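Local atomic coordinates of putative hexose oxidase (Nonomuraea sp. ATCC 39727, PDB entry 5AWV), a protein that probably acts as an FAD-dependent oxidase on glycopeptide antibiotics, holding its flavin covalently and binding teicoplanin. Residues R272-G275 / E276-R280. Residues are numbered along the deposited sequence; the frame is centred on the assembly and turned at random.
Sequences RNHG and EWYER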
loop_
_atom_site.group_PDB
_atom_site.type_symbol
_atom_site.label_atom_id
_atom_site.label_comp_id
_atom_site.label_asym_id
_atom_site.label_seq_id
_atom_site.Cartn_x
_atom_site.Cartn_y
_atom_site.Cartn_z
ATOM N N ARG A 272 12.410 -18.235 -19.140
ATOM C CA ARG A 272 11.539 -18.447 -20.268
ATOM C C ARG A 272 10.350 -19.284 -19.920
ATOM O O ARG A 272 9.246 -18.969 -20.317
ATOM C CB ARG A 272 12.228 -19.013 -21.533
ATOM C CG ARG A 272 13.364 -18.121 -22.015
ATOM C CD ARG A 272 14.052 -18.718 -23.202
ATOM N NE ARG A 272 15.329 -18.003 -23.450
ATOM C CZ ARG A 272 15.939 -17.963 -24.629
ATOM N NH1 ARG A 272 15.374 -18.566 -25.726
ATOM N NH2 ARG A 272 17.123 -17.301 -24.724
ATOM N N ASN A 273 10.579 -20.391 -19.242
ATOM C CA ASN A 273 9.500 -21.278 -18.787
ATOM C C ASN A 273 8.390 -20.477 -18.018
ATOM O O ASN A 273 7.210 -20.617 -18.257
ATOM C CB ASN A 273 10.053 -22.304 -17.793
ATOM C CG ASN A 273 10.806 -23.469 -18.425
ATOM O OD1 ASN A 273 11.408 -24.262 -17.712
ATOM N ND2 ASN A 273 10.826 -23.537 -19.711
ATOM N N HIS A 274 8.853 -19.778 -17.010
ATOM C CA HIS A 274 8.035 -19.015 -16.098
ATOM C C HIS A 274 7.263 -17.948 -16.835
ATOM O O HIS A 274 6.081 -17.868 -16.693
ATOM C CB HIS A 274 8.905 -18.396 -15.016
ATOM C CG HIS A 274 8.178 -17.435 -14.118
ATOM N ND1 HIS A 274 8.140 -16.071 -14.365
ATOM C CD2 HIS A 274 7.437 -17.638 -13.000
ATOM C CE1 HIS A 274 7.408 -15.470 -13.446
ATOM N NE2 HIS A 274 7.004 -16.386 -12.591
ATOM N N GLY A 275 7.949 -17.154 -17.636
ATOM C CA GLY A 275 7.312 -16.073 -18.376
ATOM C C GLY A 275 6.303 -16.530 -19.369
ATOM O O GLY A 275 5.216 -15.939 -19.468
ATOM N N GLU A 276 6.649 -17.577 -20.150
ATOM C CA GLU A 276 5.723 -18.164 -21.100
ATOM C C GLU A 276 4.495 -18.781 -20.464
ATOM O O GLU A 276 3.403 -18.688 -21.011
ATOM C CB GLU A 276 6.439 -19.172 -22.052
ATOM C CG GLU A 276 7.354 -18.351 -22.998
ATOM C CD GLU A 276 8.362 -19.135 -23.832
ATOM O OE1 GLU A 276 9.312 -18.517 -24.434
ATOM O OE2 GLU A 276 8.219 -20.357 -23.872
ATOM N N TRP A 277 4.678 -19.428 -19.309
ATOM C CA TRP A 277 3.547 -19.964 -18.579
ATOM C C TRP A 277 2.542 -18.785 -18.224
ATOM O O TRP A 277 1.347 -18.885 -18.482
ATOM C CB TRP A 277 3.993 -20.701 -17.294
ATOM C CG TRP A 277 2.867 -21.398 -16.697
ATOM C CD1 TRP A 277 2.426 -22.675 -16.934
ATOM C CD2 TRP A 277 1.922 -20.804 -15.784
ATOM N NE1 TRP A 277 1.282 -22.901 -16.199
ATOM C CE2 TRP A 277 0.976 -21.774 -15.471
ATOM C CE3 TRP A 277 1.864 -19.545 -15.124
ATOM C CZ2 TRP A 277 -0.099 -21.520 -14.600
ATOM C CZ3 TRP A 277 0.795 -19.323 -14.248
ATOM C CH2 TRP A 277 -0.146 -20.279 -13.987
ATOM N N TYR A 278 3.050 -17.720 -17.655
ATOM C CA TYR A 278 2.234 -16.511 -17.368
ATOM C C TYR A 278 1.609 -15.910 -18.637
ATOM O O TYR A 278 0.464 -15.491 -18.556
ATOM C CB TYR A 278 2.945 -15.447 -16.483
ATOM C CG TYR A 278 2.800 -15.716 -15.011
ATOM C CD1 TYR A 278 1.664 -15.303 -14.337
ATOM C CD2 TYR A 278 3.712 -16.487 -14.316
ATOM C CE1 TYR A 278 1.448 -15.533 -13.000
ATOM C CE2 TYR A 278 3.506 -16.766 -12.962
ATOM C CZ TYR A 278 2.360 -16.256 -12.274
ATOM O OH TYR A 278 2.142 -16.526 -10.922
ATOM N N GLU A 279 2.258 -15.955 -19.812
ATOM C CA GLU A 279 1.610 -15.464 -21.044
ATOM C C GLU A 279 0.415 -16.274 -21.401
ATOM O O GLU A 279 -0.536 -15.724 -21.906
ATOM C CB GLU A 279 2.533 -15.511 -22.257
ATOM C CG GLU A 279 3.686 -14.593 -22.209
ATOM C CD GLU A 279 4.650 -14.745 -23.419
ATOM O OE1 GLU A 279 5.688 -14.061 -23.484
ATOM O OE2 GLU A 279 4.420 -15.598 -24.273
ATOM N N ARG A 280 0.467 -17.590 -21.173
ATOM C CA ARG A 280 -0.601 -18.490 -21.530
ATOM C C ARG A 280 -1.709 -18.575 -20.521
ATOM O O ARG A 280 -2.833 -18.886 -20.897
ATOM C CB ARG A 280 -0.076 -19.935 -21.791
ATOM C CG ARG A 280 0.903 -20.063 -22.953
ATOM C CD ARG A 280 1.253 -21.556 -23.251
ATOM N NE ARG A 280 1.808 -22.265 -22.067
ATOM C CZ ARG A 280 3.106 -22.316 -21.696
ATOM N NH1 ARG A 280 4.063 -21.723 -22.431
ATOM N NH2 ARG A 280 3.462 -22.950 -20.559
HETATM O O HOH W 1 6.347 -22.647 -19.871
#
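The rings of H274 and Y278 meet one turn apart on the helix. The two ring planes are oblique, inclined at 50°. H274 NE2 lies 3.5 Å from Y278 CE2, and Y278 CD2 sits over the rim of one imidazole face. With CG anti to the backbone N (chi1 172°), the H274 ring stands out from the helix, and the Y278 ring stands out alongside it. W277 CZ3 lies over the centre of one face of the phenol ring, 3.8 Å above its plane. The Y278 OH is hydrogen-bonded to S293 OG, which ties down the far end of the ring. On another side of the helix, the extended E276 chain passes over the preceding turn, with CG 3.3 Å from R272 O. Its OE1 forms a salt bridge with R374, while R272 reaches D377 and the bound peptide backbone. A water bridges the turns: it donates to N273 O at 2.7 Å and accepts from R280 NH2. The helix backbone bonds, such as E276 N to R272 O at 3.0 Å, join the two turns. Helix 264-280 lays H274, W277 and Y278 on strand 291-298 of the large antiparallel sheet, H274 and Y278 also on L424 of strand 424-432, while W277 meets H329 of helix 322-334 edge-to-face.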